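Local coordinates for protein SmhA (Serratia marcescens, PDB 7A27) that is the A component of the tripartite alpha-pore forming toxin Smh, and probably helps form pores in target-cell membranes, at residues Q58-L61 with R62-A65; Q134-R137 with E138-E141; T290-L293 with T294-M298. All blocks are in the same frame, centred on the assembly; numbering follows the deposited sequence.

Each contact spans about two turns of one long helix in a mainly helical bundle. Contact 1 comes first in the chain, on helix 48-96. Contact 2 follows on the next helix, 104-155, and contact 3 comes last, on helix 272-299. The centres of contacts 1 and 2 are about 13 Å apart, and those of contacts 2 and 3 about 11 Å. Contact 2 touches both of the others: Q64 meets K136 and M139, and R137 forms a salt bridge with E295. Contacts 1 and 3 are about 18 Å apart between centres and do not touch. Helix 104-155 thus lies against both 48-96 and 272-299, and contact 2 joins them in the soluble bundle.

Contact 1: residues Q58-L61 with R62-A65; sequences QNQL and RQQA
N59 and Q63 join their side-chain amides one turn apart on helix 48-96, a long helix of the SmhA bundle. The i to i+4 pairing runs along the helix surface. Q63 can be followed outward from its backbone. CB sits 3.6 Å from the carbonyl O of Q60. CG lies 3.4 Å from the carbonyl O of N59, the same oxygen that accepts the backbone N-H of Q63. CG is beside the backbone N (chi1 -61°), and the extended chain beyond it runs back along the preceding turn. CD passes near N59 OD1, and NE2 donates to that OD1 at 2.8 Å. The acceptor lies in the amide plane of Q63, but NE2 stands above the carbonyl plane of N59. The two amides are turned 72° apart.

Q60 and Q64 differ. They lie side by side, pointing the same way, with amides nearly coplanar. Their bond, Q64 NE2 to Q60 OE1, is weak at 3.4 Å. These two side chains also touch M139 of helix 104-155.

R62 lays its CG and CD against the carbonyl O of Q58, on the flank facing helix 14-37. A water accepts from R62 NE at 3.1 Å and, weakly, from N59 ND2, so it bridges the two side chains.

Contact 2: residues Q134-R137 with E138-E141; sequences QAKR and EMLE
R137 and E141 cross at an angle, one helical turn apart, and meet in a salt bridge. R137 NE donates to E141 OE1 at 2.9 Å, and the N-H points almost straight at the oxygen (166°). The carboxylate comes to the edge of the guanidinium, with OE1 close to the guanidinium plane. The reverse is not true. NE approaches OE1 from well above the carboxylate plane, and the two flat groups are turned 60° apart. The arginine chain is extended from CG to NE and carries the group outward. CG of E141 lies beside its own backbone N (chi1 -56°), which brings the carboxylate back over the preceding turn. Its CG then rests 3.2 Å from the carbonyl O of R137. The guanidinium has a second acid partner: NH1 forms a salt bridge with E295 on helix 272-299. The arginine thus sits between two carboxylates, which probably favours its charged form.

Q134 and E138 are set differently. They run alongside each other and point the same way, with amide and carboxylate planes nearly parallel. E138 OE2 touches Q134 CG at 3.5 Å, a packing contact.

On another face, M139 CG lies 3.2 Å from K136 O. That oxygen accepts two backbone N-H groups, from M139 at 2.9 Å and from L140 at 2.8 Å. The M139 donor stands above the carbonyl plane, whereas the L140 donor lies nearly along the C=O direction. L140 packs its side chain against Y291 of helix 272-299. The arrangement is an i to i+4 Arg-Glu salt bridge on an alpha-helix, extended here to a neighbouring helix of the bundle.

Contact 3: residues T290-L293 with T294-M298; sequences TYVL and TEQRM
T294 turns its hydroxyl back onto the turn before it, and OG1 donates to T290 O at 2.8 Å. OG1 lies beside the backbone N of T294 (chi1 -60°), where it can reach that carbonyl. Threonine commonly satisfies its hydroxyl this way inside an alpha-helix. The backbone N of T294 donates to the same oxygen at 2.9 Å. The two donors come from opposite faces of the T290 carbonyl plane, so this oxygen is gripped twice.

The next carbonyls each accept one regular helical N-H. Y291 O takes E295 N at 2.9 Å, V292 O takes Q296 N, and L293 O takes R297 N.

The longer side chains pack on V292 and L293. Q296 lies alongside V292, with NE2 3.7 Å from CG1. Its OE1 is 3.6 Å from L293 CD2, a packing contact. R297 runs beside L293 and brings NH2 to 4.0 Å from CD2. NH1 of R297 makes a weak hydrogen bond to S20 O on helix 14-37.

The E295 carboxylate is paired with helix 104-155. OE1 forms a salt bridge with R137, and OE2 makes a weak hydrogen bond with H130. T290 OG1 donates weakly to L286 O on its own helix.

The chemistry therefore divides in two. The buried T294 hydroxyl is satisfied within its own helix, while the buried E295 carboxylate ties helix 272-299 to helix 104-155.

Contact 1: residues Q58-L61 with R62-A65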
loop_
_atom_site.group_PDB
_atom_site.type_symbol
_atom_site.label_atom_id
_atom_site.label_comp_id
_atom_site.label_asym_id
_atom_site.label_seq_id
_atom_site.Cartn_x
_atom_site.Cartn_y
_atom_site.Cartn_z
ATOM N N GLN A 58 -3.005 -21.560 -0.708
ATOM C CA GLN A 58 -2.673 -20.823 -1.952
ATOM C C GLN A 58 -3.972 -20.259 -2.541
ATOM O O GLN A 58 -3.960 -19.085 -2.991
ATOM C CB GLN A 58 -1.916 -21.725 -2.931
ATOM C CG GLN A 58 -1.258 -20.959 -4.065
ATOM C CD GLN A 58 -0.261 -21.796 -4.827
ATOM O OE1 GLN A 58 -0.390 -23.017 -4.950
ATOM N NE2 GLN A 58 0.731 -21.119 -5.384
ATOM N N ASN A 59 -5.056 -21.039 -2.494
ATOM C CA ASN A 59 -6.390 -20.636 -3.014
ATOM C C ASN A 59 -6.933 -19.482 -2.162
ATOM O O ASN A 59 -7.333 -18.466 -2.733
ATOM C CB ASN A 59 -7.403 -21.780 -3.024
ATOM C CG ASN A 59 -8.662 -21.365 -3.755
ATOM O OD1 ASN A 59 -9.690 -21.146 -3.119
ATOM N ND2 ASN A 59 -8.559 -21.166 -5.064
ATOM N N GLN A 60 -6.911 -19.630 -0.835
ATOM C CA GLN A 60 -7.476 -18.639 0.103
ATOM C C GLN A 60 -6.713 -17.311 -0.036
ATOM O O GLN A 60 -7.350 -16.260 0.114
ATOM C CB GLN A 60 -7.559 -19.277 1.493
ATOM C CG GLN A 60 -8.278 -18.413 2.530
ATOM C CD GLN A 60 -9.704 -18.010 2.202
ATOM O OE1 GLN A 60 -10.037 -16.814 2.150
ATOM N NE2 GLN A 60 -10.559 -19.012 2.001
ATOM N N LEU A 61 -5.421 -17.341 -0.383
ATOM C CA LEU A 61 -4.574 -16.123 -0.571
ATOM C C LEU A 61 -4.938 -15.417 -1.883
ATOM O O LEU A 61 -5.045 -14.182 -1.872
ATOM C CB LEU A 61 -3.087 -16.486 -0.568
ATOM C CG LEU A 61 -2.467 -16.771 0.798
ATOM C CD1 LEU A 61 -1.074 -17.341 0.619
ATOM C CD2 LEU A 61 -2.435 -15.524 1.673
ATOM N N ARG A 62 -5.114 -16.161 -2.974
ATOM C CA ARG A 62 -5.486 -15.574 -4.285
ATOM C C ARG A 62 -6.841 -14.873 -4.150
ATOM O O ARG A 62 -6.986 -13.789 -4.742
ATOM C CB ARG A 62 -5.463 -16.642 -5.378
ATOM C CG ARG A 62 -4.063 -17.169 -5.643
ATOM C CD ARG A 62 -4.063 -18.490 -6.367
ATOM N NE ARG A 62 -4.452 -18.364 -7.761
ATOM C CZ ARG A 62 -3.612 -18.132 -8.752
ATOM N NH1 ARG A 62 -2.319 -17.974 -8.524
ATOM N NH2 ARG A 62 -4.088 -18.045 -9.979
ATOM N N GLN A 63 -7.783 -15.439 -3.379
ATOM C CA GLN A 63 -9.111 -14.813 -3.127
ATOM C C GLN A 63 -8.878 -13.447 -2.472
ATOM O O GLN A 63 -9.443 -12.466 -2.954
ATOM C CB GLN A 63 -10.042 -15.671 -2.260
ATOM C CG GLN A 63 -10.374 -17.026 -2.871
ATOM C CD GLN A 63 -11.412 -17.807 -2.099
ATOM O OE1 GLN A 63 -12.324 -17.258 -1.511
ATOM N NE2 GLN A 63 -11.307 -19.122 -2.119
ATOM N N GLN A 64 -8.017 -13.361 -1.456
ATOM C CA GLN A 64 -7.786 -12.096 -0.708
ATOM C C GLN A 64 -6.988 -11.101 -1.549
ATOM O O GLN A 64 -7.200 -9.887 -1.353
ATOM C CB GLN A 64 -7.122 -12.392 0.631
ATOM C CG GLN A 64 -8.022 -13.227 1.525
ATOM C CD GLN A 64 -9.399 -12.613 1.601
ATOM O OE1 GLN A 64 -9.562 -11.394 1.699
ATOM N NE2 GLN A 64 -10.409 -13.459 1.510
ATOM N N ALA A 65 -6.111 -11.602 -2.425
ATOM C CA ALA A 65 -5.298 -10.785 -3.354
ATOM C C ALA A 65 -6.238 -10.146 -4.374
ATOM O O ALA A 65 -6.112 -8.934 -4.590
ATOM C CB ALA A 65 -4.243 -11.624 -4.025
HETATM O O HOH W 1 -7.008 -20.095 -7.738
#

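Contact 2: residues Q134-R137 with E138-E141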
loop_
_atom_site.group_PDB
_atom_site.type_symbol
_atom_site.label_atom_id
_atom_site.label_comp_id
_atom_site.label_asym_id
_atom_site.label_seq_id
_atom_site.Cartn_x
_atom_site.Cartn_y
_atom_site.Cartn_z
ATOM N N GLN A 134 -9.419 -3.262 8.806
ATOM C CA GLN A 134 -9.242 -3.821 10.171
ATOM C C GLN A 134 -9.849 -5.232 10.218
ATOM O O GLN A 134 -9.210 -6.131 10.788
ATOM C CB GLN A 134 -9.890 -2.870 11.177
ATOM C CG GLN A 134 -9.436 -3.074 12.610
ATOM C CD GLN A 134 -10.105 -2.076 13.520
ATOM O OE1 GLN A 134 -9.537 -1.036 13.844
ATOM N NE2 GLN A 134 -11.356 -2.346 13.865
ATOM N N ALA A 135 -11.028 -5.415 9.612
ATOM C CA ALA A 135 -11.753 -6.703 9.534
ATOM C C ALA A 135 -10.907 -7.732 8.771
ATOM O O ALA A 135 -10.755 -8.862 9.260
ATOM C CB ALA A 135 -13.089 -6.503 8.874
ATOM N N LYS A 136 -10.388 -7.364 7.604
ATOM C CA LYS A 136 -9.534 -8.254 6.795
ATOM C C LYS A 136 -8.292 -8.608 7.609
ATOM O O LYS A 136 -7.953 -9.798 7.676
ATOM C CB LYS A 136 -9.144 -7.608 5.461
ATOM C CG LYS A 136 -10.201 -7.647 4.370
ATOM C CD LYS A 136 -10.554 -9.097 4.002
ATOM C CE LYS A 136 -11.319 -9.286 2.705
ATOM N NZ LYS A 136 -12.664 -8.662 2.694
ATOM N N ARG A 137 -7.627 -7.625 8.207
ATOM C CA ARG A 137 -6.406 -7.894 9.002
ATOM C C ARG A 137 -6.700 -9.020 10.004
ATOM O O ARG A 137 -5.928 -9.994 10.049
ATOM C CB ARG A 137 -5.940 -6.627 9.721
ATOM C CG ARG A 137 -4.776 -6.862 10.665
ATOM C CD ARG A 137 -4.425 -5.629 11.464
ATOM N NE ARG A 137 -3.460 -5.977 12.501
ATOM C CZ ARG A 137 -2.870 -5.107 13.303
ATOM N NH1 ARG A 137 -3.114 -3.812 13.172
ATOM N NH2 ARG A 137 -2.019 -5.535 14.218
ATOM N N GLU A 138 -7.813 -8.913 10.735
ATOM C CA GLU A 138 -8.204 -9.854 11.816
ATOM C C GLU A 138 -8.481 -11.251 11.248
ATOM O O GLU A 138 -8.462 -12.198 12.056
ATOM C CB GLU A 138 -9.368 -9.276 12.626
ATOM C CG GLU A 138 -8.925 -8.111 13.514
ATOM C CD GLU A 138 -10.023 -7.209 14.061
ATOM O OE1 GLU A 138 -11.188 -7.654 14.061
ATOM O OE2 GLU A 138 -9.710 -6.051 14.482
ATOM N N MET A 139 -8.702 -11.396 9.935
ATOM C CA MET A 139 -8.943 -12.717 9.289
ATOM C C MET A 139 -7.644 -13.218 8.641
ATOM O O MET A 139 -7.405 -14.439 8.659
ATOM C CB MET A 139 -10.064 -12.675 8.246
ATOM C CG MET A 139 -9.586 -12.361 6.835
ATOM S SD MET A 139 -10.261 -13.387 5.479
ATOM C CE MET A 139 -8.930 -14.539 5.122
ATOM N N LEU A 140 -6.806 -12.316 8.124
ATOM C CA LEU A 140 -5.513 -12.655 7.469
ATOM C C LEU A 140 -4.471 -13.140 8.483
ATOM O O LEU A 140 -3.771 -14.108 8.147
ATOM C CB LEU A 140 -4.986 -11.427 6.721
ATOM C CG LEU A 140 -5.662 -11.119 5.386
ATOM C CD1 LEU A 140 -5.250 -9.751 4.875
ATOM C CD2 LEU A 140 -5.323 -12.181 4.356
ATOM N N GLU A 141 -4.338 -12.495 9.656
ATOM C CA GLU A 141 -3.280 -12.851 10.649
ATOM C C GLU A 141 -3.433 -14.319 11.038
ATOM O O GLU A 141 -2.484 -15.081 10.880
ATOM C CB GLU A 141 -3.229 -11.898 11.850
ATOM C CG GLU A 141 -3.045 -10.441 11.457
ATOM C CD GLU A 141 -2.353 -9.560 12.479
ATOM O OE1 GLU A 141 -3.044 -8.804 13.222
ATOM O OE2 GLU A 141 -1.114 -9.540 12.441
#

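Contact 3: residues T290-L293 with T294-M298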
loop_
_atom_site.group_PDB
_atom_site.type_symbol
_atom_site.label_atom_id
_atom_site.label_comp_id
_atom_site.label_asym_id
_atom_site.label_seq_id
_atom_site.Cartn_x
_atom_site.Cartn_y
_atom_site.Cartn_z
ATOM N N THR A 290 2.450 -6.101 4.644
ATOM C CA THR A 290 2.198 -4.744 4.095
ATOM C C THR A 290 0.699 -4.457 4.176
ATOM O O THR A 290 0.349 -3.260 4.210
ATOM C CB THR A 290 2.873 -4.497 2.740
ATOM O OG1 THR A 290 2.079 -5.085 1.723
ATOM C CG2 THR A 290 4.292 -5.015 2.708
ATOM N N TYR A 291 -0.166 -5.473 4.258
ATOM C CA TYR A 291 -1.617 -5.231 4.469
ATOM C C TYR A 291 -1.768 -4.584 5.844
ATOM O O TYR A 291 -2.480 -3.591 5.979
ATOM C CB TYR A 291 -2.447 -6.509 4.396
ATOM C CG TYR A 291 -3.913 -6.281 4.140
ATOM C CD1 TYR A 291 -4.771 -5.870 5.143
ATOM C CD2 TYR A 291 -4.442 -6.468 2.874
ATOM C CE1 TYR A 291 -6.124 -5.667 4.899
ATOM C CE2 TYR A 291 -5.783 -6.250 2.609
ATOM C CZ TYR A 291 -6.628 -5.856 3.625
ATOM O OH TYR A 291 -7.943 -5.669 3.329
ATOM N N VAL A 292 -1.069 -5.128 6.834
ATOM C CA VAL A 292 -1.094 -4.635 8.238
ATOM C C VAL A 292 -0.598 -3.178 8.257
ATOM O O VAL A 292 -1.220 -2.346 8.958
ATOM C CB VAL A 292 -0.277 -5.551 9.168
ATOM C CG1 VAL A 292 -0.079 -4.920 10.525
ATOM C CG2 VAL A 292 -0.913 -6.911 9.336
ATOM N N LEU A 293 0.473 -2.868 7.527
ATOM C CA LEU A 293 1.031 -1.490 7.494
ATOM C C LEU A 293 0.024 -0.571 6.802
ATOM O O LEU A 293 -0.096 0.587 7.227
ATOM C CB LEU A 293 2.391 -1.450 6.796
ATOM C CG LEU A 293 3.561 -2.035 7.585
ATOM C CD1 LEU A 293 4.868 -1.766 6.847
ATOM C CD2 LEU A 293 3.653 -1.462 8.985
ATOM N N THR A 294 -0.706 -1.079 5.801
ATOM C CA THR A 294 -1.727 -0.286 5.070
ATOM C C THR A 294 -2.807 0.074 6.090
ATOM O O THR A 294 -3.044 1.257 6.256
ATOM C CB THR A 294 -2.194 -1.015 3.808
ATOM O OG1 THR A 294 -1.044 -1.216 2.982
ATOM C CG2 THR A 294 -3.239 -0.252 3.027
ATOM N N GLU A 295 -3.333 -0.911 6.826
ATOM C CA GLU A 295 -4.362 -0.725 7.876
ATOM C C GLU A 295 -3.888 0.316 8.890
ATOM O O GLU A 295 -4.708 1.165 9.242
ATOM C CB GLU A 295 -4.636 -2.053 8.579
ATOM C CG GLU A 295 -5.762 -2.005 9.606
ATOM C CD GLU A 295 -5.393 -1.609 11.027
ATOM O OE1 GLU A 295 -4.231 -1.763 11.404
ATOM O OE2 GLU A 295 -6.284 -1.161 11.769
ATOM N N GLN A 296 -2.625 0.255 9.331
ATOM C CA GLN A 296 -2.073 1.133 10.399
ATOM C C GLN A 296 -1.953 2.587 9.920
ATOM O O GLN A 296 -2.269 3.486 10.720
ATOM C CB GLN A 296 -0.744 0.601 10.930
ATOM C CG GLN A 296 -0.914 -0.515 11.954
ATOM C CD GLN A 296 0.358 -1.275 12.257
ATOM O OE1 GLN A 296 1.428 -0.995 11.719
ATOM N NE2 GLN A 296 0.248 -2.275 13.116
ATOM N N ARG A 297 -1.510 2.832 8.688
ATOM C CA ARG A 297 -1.376 4.219 8.158
ATOM C C ARG A 297 -2.769 4.808 7.947
ATOM O O ARG A 297 -2.929 6.005 8.169
ATOM C CB ARG A 297 -0.608 4.269 6.839
ATOM C CG ARG A 297 0.791 3.689 6.921
ATOM C CD ARG A 297 1.743 4.406 7.865
ATOM N NE ARG A 297 2.825 3.467 8.204
ATOM C CZ ARG A 297 3.809 3.079 7.370
ATOM N NH1 ARG A 297 3.873 3.535 6.112
ATOM N NH2 ARG A 297 4.715 2.224 7.820
ATOM N N MET A 298 -3.729 3.965 7.564
ATOM C CA MET A 298 -5.139 4.334 7.286
ATOM C C MET A 298 -5.860 4.650 8.599
ATOM O O MET A 298 -6.806 5.444 8.560
ATOM C CB MET A 298 -5.832 3.164 6.601
ATOM C CG MET A 298 -7.223 3.470 6.087
ATOM S SD MET A 298 -7.411 4.753 4.855
ATOM C CE MET A 298 -5.929 4.390 3.938
#